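Local coordinates for protein EmGH1 (Erythrobacter marinus, PDB 5Z87) that probably hydrolyses beta-glucosidic bonds at the non-reducing ends of sugars, as a dimeric glycoside hydrolase of family 3, at residues 122-126 against 380-386; 200-206 against 725-729; 247-252 against 281-285; 425-429 against 573-577; 551-557 against 583-589. All coordinates share one frame; numbering follows the deposited sequence.

Interaction 1. Residues 122-126 against 380-386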
# COMPACT_ATOMS: atom_id res chain seq x y z
N GLY A 122 -4.36 -1.13 50.49
CA GLY A 122 -5.37 -0.18 50.04
C GLY A 122 -5.15 0.38 48.65
O GLY A 122 -5.56 1.52 48.38
N ILE A 123 -4.52 -0.38 47.75
CA ILE A 123 -4.29 0.09 46.38
C ILE A 123 -5.63 0.18 45.65
O ILE A 123 -6.33 -0.83 45.52
CB ILE A 123 -3.31 -0.84 45.64
CG1 ILE A 123 -2.03 -1.04 46.48
CG2 ILE A 123 -3.00 -0.29 44.23
CD1 ILE A 123 -1.11 -2.17 45.98
N PRO A 124 -6.04 1.36 45.20
CA PRO A 124 -7.25 1.46 44.38
C PRO A 124 -6.96 1.01 42.95
O PRO A 124 -5.82 0.85 42.52
CB PRO A 124 -7.61 2.95 44.44
CG PRO A 124 -6.59 3.59 45.40
CD PRO A 124 -5.40 2.68 45.38
N ALA A 125 -8.05 0.80 42.21
CA ALA A 125 -7.95 0.48 40.79
C ALA A 125 -7.75 1.73 39.95
O ALA A 125 -8.24 2.81 40.28
CB ALA A 125 -9.22 -0.25 40.33
N PHE A 126 -6.98 1.59 38.86
CA PHE A 126 -7.16 2.52 37.74
C PHE A 126 -8.55 2.30 37.17
O PHE A 126 -9.03 1.17 37.08
CB PHE A 126 -6.10 2.30 36.65
CG PHE A 126 -4.91 3.24 36.74
CD1 PHE A 126 -5.09 4.61 36.80
CD2 PHE A 126 -3.62 2.74 36.78
CE1 PHE A 126 -3.99 5.47 36.89
CE2 PHE A 126 -2.51 3.60 36.87
CZ PHE A 126 -2.71 4.96 36.93
N LYS A 380 -0.03 5.05 39.56
CA LYS A 380 -1.13 5.26 40.50
C LYS A 380 -0.78 6.35 41.52
O LYS A 380 -1.59 7.23 41.80
CB LYS A 380 -1.50 3.95 41.19
CG LYS A 380 -2.08 2.93 40.24
CD LYS A 380 -2.49 1.64 40.94
CE LYS A 380 -3.49 0.88 40.04
NZ LYS A 380 -3.92 -0.44 40.59
N PHE A 381 0.44 6.31 42.07
CA PHE A 381 0.86 7.37 42.98
C PHE A 381 0.80 8.73 42.28
O PHE A 381 0.20 9.68 42.81
CB PHE A 381 2.27 7.07 43.52
CG PHE A 381 2.28 6.05 44.64
CD1 PHE A 381 1.69 6.34 45.88
CD2 PHE A 381 2.89 4.81 44.47
CE1 PHE A 381 1.69 5.40 46.92
CE2 PHE A 381 2.90 3.87 45.51
CZ PHE A 381 2.29 4.16 46.73
N LYS A 382 1.37 8.82 41.07
CA LYS A 382 1.37 10.07 40.31
C LYS A 382 -0.04 10.61 40.07
O LYS A 382 -0.26 11.82 40.10
CB LYS A 382 2.10 9.86 38.98
CG LYS A 382 2.19 11.14 38.12
CD LYS A 382 3.36 11.10 37.11
CE LYS A 382 3.47 12.42 36.36
NZ LYS A 382 4.57 12.45 35.35
N CYS A 383 -1.01 9.72 39.82
CA CYS A 383 -2.38 10.15 39.61
C CYS A 383 -3.13 10.41 40.90
O CYS A 383 -4.31 10.75 40.85
CB CYS A 383 -3.14 9.12 38.76
SG CYS A 383 -2.45 9.01 37.08
N GLY A 384 -2.48 10.23 42.05
CA GLY A 384 -3.11 10.54 43.32
C GLY A 384 -4.10 9.52 43.84
O GLY A 384 -4.86 9.84 44.75
N LEU A 385 -4.11 8.30 43.29
CA LEU A 385 -5.11 7.32 43.72
C LEU A 385 -5.02 7.05 45.21
O LEU A 385 -6.03 6.74 45.85
CB LEU A 385 -4.99 6.00 42.97
CG LEU A 385 -4.95 5.93 41.43
CD1 LEU A 385 -5.55 4.62 40.97
CD2 LEU A 385 -5.65 7.10 40.79
N PHE A 386 -3.81 7.15 45.79
CA PHE A 386 -3.62 6.81 47.19
C PHE A 386 -4.02 7.95 48.12
O PHE A 386 -4.34 7.70 49.28
CB PHE A 386 -2.15 6.45 47.45
CG PHE A 386 -1.71 5.13 46.84
CD1 PHE A 386 -1.25 5.07 45.52
CD2 PHE A 386 -1.70 3.97 47.59
CE1 PHE A 386 -0.80 3.85 44.98
CE2 PHE A 386 -1.26 2.75 47.05
CZ PHE A 386 -0.82 2.70 45.74
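K380 lies across F126 and ends at the backbone of P124, with a different neighbour for each part of its chain. From CB, which points toward segment 122-126, CG comes to 3.5 Å from F126 CE2. CG stands anti to the carbonyl carbon (chi1 -66°) and the rest of the chain is extended, a shape that carries CD past I123 CG2, the two side chains crossing at about a right angle, and brings CE close to the carbonyl of P124. NZ then bonds to P124 O at 3.0 Å, lying in the carbonyl plane, and also to Q62 OE1 and G90 O, leaving the buried ammonium gripped by three oxygens. Shortening this lysine to an alanine would probably leave P124 O without this donor and open a gap beside the F126 ring. K380 belongs to the last turn of helix 366-382, which ends in a Schellman motif: G384, at positive phi, bonds back to F381 O while L385 N reaches K380 O at 3.1 Å. That turn sets the next side chains against the loop leading into strand 126-129, the second strand of the TIM-barrel domain. L385 lays CB against P124 CG at 3.8 Å and puts CD1 over one face of F126, whereas C383 SG sits in the plane of that ring at its edge, 3.9 Å from F126 CE1, a sulfur-aromatic contact. F386 runs alongside I123, its CE2 3.9 Å from I123 CG1, and takes P124 CD over one ring face.

Interaction 2. Residues 200-206 against 725-729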
# COMPACT_ATOMS: atom_id res chain seq x y z
N ASP A 200 -0.43 14.35 8.69
CA ASP A 200 0.85 15.05 8.78
C ASP A 200 1.52 14.80 10.13
O ASP A 200 0.89 14.99 11.17
CB ASP A 200 0.67 16.54 8.60
CG ASP A 200 1.97 17.29 8.74
OD1 ASP A 200 2.90 16.98 7.97
OD2 ASP A 200 2.07 18.17 9.61
N PRO A 201 2.81 14.41 10.14
CA PRO A 201 3.48 14.18 11.44
C PRO A 201 3.54 15.41 12.32
O PRO A 201 3.34 15.30 13.54
CB PRO A 201 4.88 13.70 11.02
CG PRO A 201 4.66 13.07 9.65
CD PRO A 201 3.65 14.00 9.00
N HIS A 202 3.78 16.59 11.74
CA HIS A 202 3.86 17.78 12.59
C HIS A 202 2.52 18.10 13.24
O HIS A 202 2.47 18.40 14.44
CB HIS A 202 4.36 18.98 11.78
CG HIS A 202 4.37 20.26 12.56
ND1 HIS A 202 5.38 20.60 13.43
CD2 HIS A 202 3.47 21.28 12.61
CE1 HIS A 202 5.12 21.77 13.98
NE2 HIS A 202 3.97 22.21 13.50
N VAL A 203 1.43 18.04 12.47
CA VAL A 203 0.11 18.32 13.02
C VAL A 203 -0.25 17.32 14.11
O VAL A 203 -0.73 17.70 15.19
CB VAL A 203 -0.95 18.33 11.89
CG1 VAL A 203 -2.35 18.12 12.47
CG2 VAL A 203 -0.87 19.63 11.08
N VAL A 204 -0.03 16.03 13.85
CA VAL A 204 -0.38 15.02 14.85
C VAL A 204 0.49 15.16 16.09
O VAL A 204 0.03 14.95 17.21
CB VAL A 204 -0.29 13.61 14.23
CG1 VAL A 204 -0.53 12.54 15.27
CG2 VAL A 204 -1.30 13.45 13.12
N THR A 205 1.75 15.58 15.91
CA THR A 205 2.65 15.80 17.03
C THR A 205 2.21 16.99 17.86
O THR A 205 2.16 16.93 19.10
CB THR A 205 4.08 15.99 16.50
OG1 THR A 205 4.53 14.75 15.96
CG2 THR A 205 5.03 16.44 17.61
N VAL A 206 1.87 18.09 17.19
CA VAL A 206 1.40 19.28 17.89
C VAL A 206 0.10 18.98 18.61
O VAL A 206 -0.10 19.36 19.77
CB VAL A 206 1.25 20.45 16.90
CG1 VAL A 206 0.40 21.54 17.50
CG2 VAL A 206 2.63 20.97 16.49
N MET A 725 5.69 19.69 6.43
CA MET A 725 5.24 20.77 7.29
C MET A 725 6.08 20.84 8.56
O MET A 725 6.35 19.81 9.20
CB MET A 725 3.77 20.60 7.65
CG MET A 725 3.32 21.56 8.74
SD MET A 725 1.53 21.58 8.97
CE MET A 725 1.06 22.80 7.74
N ARG A 726 6.53 22.05 8.89
CA ARG A 726 7.30 22.29 10.10
C ARG A 726 6.71 23.38 10.99
O ARG A 726 7.23 23.58 12.09
CB ARG A 726 8.75 22.66 9.74
CG ARG A 726 9.57 21.50 9.17
CD ARG A 726 9.67 20.40 10.20
NE ARG A 726 10.48 19.26 9.79
CZ ARG A 726 9.98 18.14 9.26
NH1 ARG A 726 8.67 18.04 9.05
NH2 ARG A 726 10.78 17.13 8.93
N GLY A 727 5.64 24.06 10.57
CA GLY A 727 4.98 25.04 11.41
C GLY A 727 3.65 25.47 10.84
O GLY A 727 3.39 25.32 9.64
N PHE A 728 2.79 25.99 11.72
CA PHE A 728 1.57 26.66 11.28
C PHE A 728 1.13 27.65 12.34
O PHE A 728 1.47 27.54 13.51
CB PHE A 728 0.45 25.66 10.96
CG PHE A 728 -0.08 24.93 12.16
CD1 PHE A 728 -0.93 25.55 13.07
CD2 PHE A 728 0.25 23.60 12.37
CE1 PHE A 728 -1.42 24.87 14.18
CE2 PHE A 728 -0.24 22.90 13.47
CZ PHE A 728 -1.09 23.54 14.37
N GLN A 729 0.32 28.61 11.90
CA GLN A 729 -0.19 29.66 12.78
C GLN A 729 -1.52 30.16 12.23
O GLN A 729 -1.56 30.74 11.15
CB GLN A 729 0.80 30.81 12.88
CG GLN A 729 0.39 31.91 13.84
CD GLN A 729 0.09 31.39 15.22
OE1 GLN A 729 1.00 30.99 15.95
NE2 GLN A 729 -1.19 31.37 15.58
O HOH W 1 5.24 17.12 9.11
O HOH W 2 3.17 24.75 14.73
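M725 starts the contact by laying its sulfur against D200 OD2 and V203 CG2 at the head of helix 201-216. With CG anti to the backbone N (chi1 169°) and the chain extended as far as the sulfur, SD comes to 3.7 Å from V203 CG2, and a long flexible methionine fits these mixed surroundings of methyl and carboxylate. D200 is the N-cap: its OD2 accepts from V203 N at 2.9 Å, while OD1 and M725 O are joined by one water that also accepts from H202 N. OD1 is bonded as well to Y640 OH. R726 starts its side chain away from the helix, though NH1 returns to M725 O, and it is the peptide that meets H202. The imidazole lies over the bond from R726 to G727, R726 C standing 3.7 Å above the ring centre, while V206 CG2 lies against the opposite face. Here strand 724-733 of the fibronectin type III-like domain carries a classic beta bulge, R726 and G727 both facing L709, and the axes of 201-206 and 725-729 are 51° apart. H202 NE2 comes to 3.7 Å from G727 CA. F728 brings its ring back to the helix: CZ meets V206 CG1 at 4.0 Å and CE2 touches V203 CG2. Its CD2 sits at the in-plane edge of H202, 4.0 Å from H202 CD2. A second water links H202 NE2 to F728 N, and F153 meets the F728 ring edge-to-face.

Interaction 3. Residues 247-252 against 281-285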
# COMPACT_ATOMS: atom_id res chain seq x y z
N PHE A 247 -6.66 -4.27 11.54
CA PHE A 247 -5.83 -5.38 12.01
C PHE A 247 -4.74 -5.79 11.00
O PHE A 247 -3.86 -6.56 11.37
CB PHE A 247 -6.62 -6.66 12.37
CG PHE A 247 -7.41 -6.57 13.64
CD1 PHE A 247 -8.72 -6.08 13.62
CD2 PHE A 247 -6.88 -7.02 14.84
CE1 PHE A 247 -9.48 -6.01 14.79
CE2 PHE A 247 -7.61 -6.96 16.02
CZ PHE A 247 -8.91 -6.45 16.00
N ALA A 248 -4.77 -5.32 9.75
CA ALA A 248 -3.87 -5.85 8.73
C ALA A 248 -2.45 -5.33 8.95
O ALA A 248 -2.24 -4.26 9.53
CB ALA A 248 -4.35 -5.48 7.32
N PRO A 249 -1.44 -6.06 8.47
CA PRO A 249 -0.06 -5.65 8.71
C PRO A 249 0.23 -4.30 8.10
O PRO A 249 -0.41 -3.86 7.14
CB PRO A 249 0.77 -6.74 8.02
CG PRO A 249 -0.13 -7.95 8.03
CD PRO A 249 -1.51 -7.36 7.77
N SER A 250 1.22 -3.64 8.68
CA SER A 250 1.77 -2.40 8.16
C SER A 250 3.17 -2.68 7.64
O SER A 250 3.89 -3.52 8.19
CB SER A 250 1.82 -1.32 9.24
OG SER A 250 0.53 -1.14 9.79
N HIS A 251 3.53 -1.99 6.57
CA HIS A 251 4.85 -2.10 5.95
C HIS A 251 5.55 -0.77 6.17
O HIS A 251 5.32 0.20 5.43
CB HIS A 251 4.75 -2.46 4.47
CG HIS A 251 4.12 -3.80 4.23
ND1 HIS A 251 4.79 -4.83 3.62
CD2 HIS A 251 2.89 -4.28 4.55
CE1 HIS A 251 3.99 -5.89 3.55
NE2 HIS A 251 2.83 -5.58 4.11
N ILE A 252 6.38 -0.71 7.20
CA ILE A 252 7.01 0.52 7.66
C ILE A 252 8.50 0.22 7.85
O ILE A 252 8.86 -0.65 8.65
CB ILE A 252 6.38 1.03 8.96
CG1 ILE A 252 4.86 1.11 8.81
CG2 ILE A 252 6.94 2.40 9.34
CD1 ILE A 252 4.11 1.54 10.08
N HIS A 281 -2.81 -3.46 17.58
CA HIS A 281 -3.30 -4.76 17.13
C HIS A 281 -2.31 -5.46 16.21
O HIS A 281 -2.21 -6.70 16.20
CB HIS A 281 -4.60 -4.60 16.32
CG HIS A 281 -5.82 -4.28 17.12
ND1 HIS A 281 -5.95 -4.58 18.46
CD2 HIS A 281 -7.00 -3.71 16.75
CE1 HIS A 281 -7.14 -4.19 18.89
NE2 HIS A 281 -7.79 -3.65 17.87
N GLY A 282 -1.62 -4.70 15.37
CA GLY A 282 -1.04 -5.22 14.16
C GLY A 282 0.39 -5.72 14.31
O GLY A 282 0.95 -5.76 15.40
N GLU A 283 0.95 -6.11 13.17
CA GLU A 283 2.32 -6.60 13.04
C GLU A 283 3.04 -5.76 11.99
O GLU A 283 2.42 -5.19 11.09
CB GLU A 283 2.32 -8.07 12.60
CG GLU A 283 1.83 -8.20 11.15
CD GLU A 283 2.53 -9.28 10.33
OE1 GLU A 283 3.44 -8.91 9.57
OE2 GLU A 283 2.12 -10.46 10.36
N ILE A 284 4.36 -5.70 12.11
CA ILE A 284 5.23 -5.14 11.09
C ILE A 284 6.27 -6.19 10.74
O ILE A 284 7.03 -6.63 11.61
CB ILE A 284 5.90 -3.84 11.55
CG1 ILE A 284 4.84 -2.79 11.88
CG2 ILE A 284 6.92 -3.35 10.51
CD1 ILE A 284 5.35 -1.64 12.64
N ASP A 285 6.30 -6.60 9.47
CA ASP A 285 7.27 -7.59 9.01
C ASP A 285 7.22 -8.85 9.87
O ASP A 285 8.25 -9.44 10.19
CB ASP A 285 8.68 -7.00 8.98
CG ASP A 285 9.58 -7.68 7.95
OD1 ASP A 285 9.05 -8.17 6.93
OD2 ASP A 285 10.82 -7.72 8.17
O HOH W 3 -1.38 -7.29 11.35
O HOH W 4 4.83 -5.96 7.07
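F247 and H281 form an offset stack at one end of a buried contact between two loops of the TIM-barrel domain, those that follow its strands 229-235 and 276-279; beyond the stack the two backbones run side by side. The rings are almost parallel, 4° apart, with centroids separated by 4.1 Å. H281 CD2 lies over the rim of the phenyl group, 3.4 Å from F247 CE2, and a bond from H281 ND1 to D316 OD2 helps to fix the turn of the imidazole. Loops at these C-terminal strand ends shape the substrate pocket in family 3 glycosidases, and here H281 lines the pocket in which dithiothreitol is bound. Further along, S250 N donates to E283 O at 3.1 Å, a straight bond (168° at the hydrogen) nearly collinear with the carbonyl. One water joins F247 O to E283 N, and another links S250 O, at 2.8 Å, to D285 N. E283 CG stands between the backbone N and the carbonyl carbon (chi1 69°), which lays it on the proline ring, 3.6 Å from P249 CB. The carboxylate then continues to G286 N and to K643 of the second subunit. I284 and I252 bring their CD1 methyls to 4.3 Å, an apolar pair suited to the buried side next to helix 254-261. D285 reaches the backbone of V255 and E256 of the second subunit, carrying this loop pair into the dimer interface.

Interaction 4. Residues 425-429 against 573-577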
# COMPACT_ATOMS: atom_id res chain seq x y z
N ASN A 425 -19.35 32.43 -5.12
CA ASN A 425 -19.65 33.11 -3.86
C ASN A 425 -21.11 32.93 -3.45
O ASN A 425 -21.77 33.87 -2.99
CB ASN A 425 -19.25 34.58 -3.93
CG ASN A 425 -17.75 34.78 -3.90
OD1 ASN A 425 -17.11 34.70 -2.84
ND2 ASN A 425 -17.16 35.03 -5.07
N VAL A 426 -21.61 31.71 -3.61
CA VAL A 426 -22.95 31.37 -3.12
C VAL A 426 -23.05 31.61 -1.62
O VAL A 426 -24.10 32.03 -1.12
CB VAL A 426 -23.28 29.92 -3.49
CG1 VAL A 426 -24.60 29.52 -2.88
CG2 VAL A 426 -23.31 29.78 -5.00
N LEU A 427 -21.93 31.35 -0.86
CA LEU A 427 -21.92 31.60 0.58
C LEU A 427 -21.16 32.88 0.91
O LEU A 427 -20.22 33.25 0.20
CB LEU A 427 -21.28 30.42 1.32
CG LEU A 427 -22.03 29.10 1.15
CD1 LEU A 427 -21.29 27.99 1.85
CD2 LEU A 427 -23.46 29.24 1.68
N PRO A 428 -21.54 33.59 1.97
CA PRO A 428 -22.65 33.28 2.88
C PRO A 428 -24.03 33.61 2.31
O PRO A 428 -24.20 34.61 1.61
CB PRO A 428 -22.36 34.17 4.08
CG PRO A 428 -21.68 35.35 3.49
CD PRO A 428 -20.81 34.79 2.40
N LEU A 429 -25.01 32.76 2.61
CA LEU A 429 -26.41 33.13 2.47
C LEU A 429 -26.71 34.41 3.25
O LEU A 429 -26.02 34.76 4.21
CB LEU A 429 -27.29 32.00 2.98
CG LEU A 429 -26.97 30.60 2.48
CD1 LEU A 429 -27.96 29.60 3.06
CD2 LEU A 429 -26.99 30.56 0.96
N LYS A 573 -32.09 26.05 -8.04
CA LYS A 573 -32.16 26.94 -6.89
C LYS A 573 -30.78 27.12 -6.26
O LYS A 573 -29.81 26.42 -6.60
CB LYS A 573 -33.15 26.40 -5.86
CG LYS A 573 -34.60 26.45 -6.31
CD LYS A 573 -35.24 25.08 -6.23
CE LYS A 573 -36.64 25.08 -6.84
NZ LYS A 573 -37.48 26.18 -6.29
N THR A 574 -30.68 28.08 -5.34
CA THR A 574 -29.49 28.23 -4.51
C THR A 574 -29.28 26.97 -3.68
O THR A 574 -30.10 26.65 -2.81
CB THR A 574 -29.63 29.46 -3.62
OG1 THR A 574 -30.02 30.57 -4.42
CG2 THR A 574 -28.31 29.78 -2.92
N THR A 575 -28.20 26.23 -3.96
CA THR A 575 -27.96 24.94 -3.34
C THR A 575 -26.54 24.88 -2.78
O THR A 575 -25.58 25.19 -3.48
CB THR A 575 -28.17 23.80 -4.34
OG1 THR A 575 -29.49 23.89 -4.89
CG2 THR A 575 -28.03 22.44 -3.65
N VAL A 576 -26.42 24.48 -1.51
CA VAL A 576 -25.14 24.23 -0.87
C VAL A 576 -25.18 22.86 -0.21
O VAL A 576 -26.24 22.35 0.15
CB VAL A 576 -24.78 25.31 0.17
CG1 VAL A 576 -24.84 26.68 -0.47
CG2 VAL A 576 -25.72 25.24 1.34
N ALA A 577 -24.00 22.28 -0.04
CA ALA A 577 -23.88 20.98 0.60
C ALA A 577 -23.02 21.10 1.85
O ALA A 577 -22.03 21.85 1.88
CB ALA A 577 -23.29 19.94 -0.38
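L427 and V576 point at each other tip to tip, the methyl CD2 of L427 coming to 3.6 Å from V576 CG1. The leucine is long enough to span the distance from its loop: its first torsion (chi1 -62°) sets CG beside the backbone N, and CD2 completes the reach to the strand. V426 approaches differently. V426 and each of its two partners run past one another in opposite directions, so that one methyl, CG1, serves both: it lies 3.7 Å from T574 CG2 and 3.7 Å from V576 CG1. With CG1 anti to the backbone N (chi1 175°), V426 sets this methyl in front of two residues on the same side of the strand, while T575 between them points away from the loop, on the other face of the sheet. T574 uses its methyl rather than its hydroxyl, and the same CG2 is approached from further off by L429 CD2, at 4.2 Å, again with the side chains running past each other. Short beta-branched residues suit the strand, offering blunt methyl surfaces close to the backbone, and the leucines supply the reach from the loop. A cis peptide before P428 bends the chain between the two leucines. L615 of helix 607-615 and A596 touch both L427 and V576, continuing the apolar patch. This is the packing of a connecting loop over the sheet of the alpha/beta sandwich that forms the C-terminal domain of family 3 glycosidases, its strand 574-580 lying between 527-533 and 596-601.

Interaction 5. Residues 551-557 against 583-589. With EDO (1,2-ethanediol), chain L.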
# COMPACT_ATOMS: atom_id res chain seq x y z
N ASP A 551 -14.32 -0.69 7.28
CA ASP A 551 -13.44 -0.12 6.27
C ASP A 551 -14.14 -0.16 4.91
O ASP A 551 -14.98 -1.04 4.67
CB ASP A 551 -12.11 -0.90 6.25
CG ASP A 551 -11.57 -1.20 7.68
OD1 ASP A 551 -11.43 -0.25 8.49
OD2 ASP A 551 -11.28 -2.37 8.01
N ARG A 552 -13.82 0.80 4.04
CA ARG A 552 -14.47 0.90 2.73
C ARG A 552 -13.45 0.73 1.60
O ARG A 552 -12.29 1.14 1.71
CB ARG A 552 -15.20 2.27 2.54
CG ARG A 552 -16.48 2.42 3.35
CD ARG A 552 -17.29 3.67 2.99
NE ARG A 552 -17.66 3.71 1.57
CZ ARG A 552 -17.86 4.84 0.88
NH1 ARG A 552 -17.76 6.02 1.47
NH2 ARG A 552 -18.17 4.77 -0.41
N ASP A 553 -13.90 0.13 0.50
CA ASP A 553 -13.09 0.01 -0.70
C ASP A 553 -13.45 1.06 -1.74
O ASP A 553 -13.27 0.85 -2.94
CB ASP A 553 -13.21 -1.39 -1.29
CG ASP A 553 -14.65 -1.77 -1.57
OD1 ASP A 553 -15.52 -0.90 -1.34
OD2 ASP A 553 -14.91 -2.91 -2.00
N ASP A 554 -13.98 2.19 -1.29
CA ASP A 554 -14.48 3.25 -2.15
C ASP A 554 -14.59 4.50 -1.28
O ASP A 554 -14.97 4.40 -0.12
CB ASP A 554 -15.83 2.86 -2.76
CG ASP A 554 -16.45 3.96 -3.61
OD1 ASP A 554 -15.71 4.80 -4.17
OD2 ASP A 554 -17.69 3.97 -3.75
N LEU A 555 -14.24 5.65 -1.84
CA LEU A 555 -14.24 6.89 -1.08
C LEU A 555 -15.32 7.87 -1.54
O LEU A 555 -15.43 8.96 -0.96
CB LEU A 555 -12.86 7.55 -1.17
CG LEU A 555 -11.72 6.71 -0.59
CD1 LEU A 555 -10.35 7.34 -0.88
CD2 LEU A 555 -11.91 6.48 0.92
N GLU A 556 -16.10 7.52 -2.55
CA GLU A 556 -17.24 8.34 -2.91
C GLU A 556 -18.31 8.28 -1.83
O GLU A 556 -18.33 7.38 -0.98
CB GLU A 556 -17.86 7.87 -4.22
CG GLU A 556 -17.51 8.70 -5.42
CD GLU A 556 -18.21 10.03 -5.45
OE1 GLU A 556 -18.92 10.39 -4.48
OE2 GLU A 556 -18.05 10.72 -6.48
N LEU A 557 -19.22 9.26 -1.86
CA LEU A 557 -20.46 9.17 -1.10
C LEU A 557 -21.16 7.86 -1.38
O LEU A 557 -21.38 7.49 -2.54
CB LEU A 557 -21.38 10.34 -1.46
CG LEU A 557 -20.74 11.70 -1.23
CD1 LEU A 557 -21.78 12.76 -1.54
CD2 LEU A 557 -20.26 11.78 0.21
N ARG A 583 -14.54 9.18 8.09
CA ARG A 583 -13.31 9.19 7.30
C ARG A 583 -13.29 10.35 6.30
O ARG A 583 -14.34 10.87 5.91
CB ARG A 583 -13.18 7.89 6.52
CG ARG A 583 -14.34 7.69 5.55
CD ARG A 583 -14.05 6.61 4.52
NE ARG A 583 -13.66 5.35 5.15
CZ ARG A 583 -14.51 4.49 5.68
NH1 ARG A 583 -15.82 4.74 5.65
NH2 ARG A 583 -14.06 3.36 6.22
N PRO A 584 -12.11 10.76 5.86
CA PRO A 584 -12.05 11.67 4.70
C PRO A 584 -12.74 11.02 3.51
O PRO A 584 -12.50 9.85 3.20
CB PRO A 584 -10.54 11.84 4.45
CG PRO A 584 -9.89 11.49 5.77
CD PRO A 584 -10.76 10.41 6.34
N LEU A 585 -13.61 11.79 2.85
CA LEU A 585 -14.35 11.31 1.69
C LEU A 585 -13.90 12.03 0.42
O LEU A 585 -13.43 13.17 0.47
CB LEU A 585 -15.86 11.49 1.88
CG LEU A 585 -16.50 10.54 2.90
CD1 LEU A 585 -17.93 10.92 3.19
CD2 LEU A 585 -16.42 9.10 2.42
N SER A 586 -14.08 11.37 -0.72
CA SER A 586 -13.68 11.91 -2.02
C SER A 586 -14.93 12.07 -2.88
O SER A 586 -15.19 11.25 -3.78
CB SER A 586 -12.66 11.01 -2.71
OG SER A 586 -11.45 11.02 -1.98
N PRO A 587 -15.70 13.12 -2.64
CA PRO A 587 -17.03 13.30 -3.26
C PRO A 587 -16.90 14.02 -4.60
O PRO A 587 -17.17 15.21 -4.76
CB PRO A 587 -17.77 14.13 -2.21
CG PRO A 587 -16.64 15.03 -1.64
CD PRO A 587 -15.33 14.29 -1.82
N LEU A 588 -16.46 13.24 -5.61
CA LEU A 588 -16.14 13.79 -6.92
C LEU A 588 -17.37 14.39 -7.58
O LEU A 588 -17.33 15.53 -8.07
CB LEU A 588 -15.58 12.69 -7.82
CG LEU A 588 -14.09 12.43 -7.93
CD1 LEU A 588 -13.88 11.46 -9.09
CD2 LEU A 588 -13.35 13.74 -8.16
N VAL A 589 -18.45 13.62 -7.64
CA VAL A 589 -19.69 14.09 -8.26
C VAL A 589 -20.13 15.40 -7.62
O VAL A 589 -20.37 16.40 -8.30
CB VAL A 589 -20.76 13.00 -8.18
CG1 VAL A 589 -22.12 13.54 -8.60
CG2 VAL A 589 -20.35 11.82 -9.07
C1 EDO L . -18.62 -2.79 -3.96
O1 EDO L . -19.93 -3.36 -3.79
C2 EDO L . -18.72 -1.27 -3.93
O2 EDO L . -17.52 -0.69 -3.42
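L555 and S586 make the tight centre of this contact, S586 N donating to L555 O at 2.8 Å from above the carbonyl plane while their CB atoms meet at 3.8 Å. Nearby, L557 packs CD2 against L585 CD1, 3.9 Å away. Further along, R552 lays its aliphatic CB over the face of the R583 guanidinium. The two planar groups stand 83° apart and their charges are probably eased by backbone oxygens, R552 NH1 and NH2 both gripping E556 O and R583 NH1 reaching T538 O, and for R552 also by D554. D553 turns from this contact to N632, Q635 and S654 of the second subunit. The looser side is that of the partly exposed E556 and the start of helix 588-593. E556 bends back (chi2 -74°) to accept from V589 N at OE2, 3.1 Å and almost straight, on the syn lone pair, and from L557 N at OE1, which N562 also meets. Were E556 an alanine, V589 N and L557 N would probably lose these acceptors. A carboxylate from a separate loop thus meets the first turn of helix 588-593, just after its N-cap P587, in the strand-to-helix connection that follows strand 574-580 of the alpha/beta sandwich.

From the N terminus, residues 122-126 open interaction 1 and residues 200-206 open interaction 2. Interaction 3 then closes a short loop, 247-252 to 281-285, inside both. Residues 380-386 close interaction 1, so that it crosses interaction 2, and tie the end of helix 366-382 to the start of a barrel strand. In the next domain, 425-429 opens interaction 4 and 551-557 opens interaction 5; 573-577 and then 583-589 close them, so these two cross, both within the span of interaction 2. That span ends at 725-729, where the fibronectin-like domain returns to the barrel. Interactions 3 and 5, nearest atoms about 6 Å apart, both touch the second subunit.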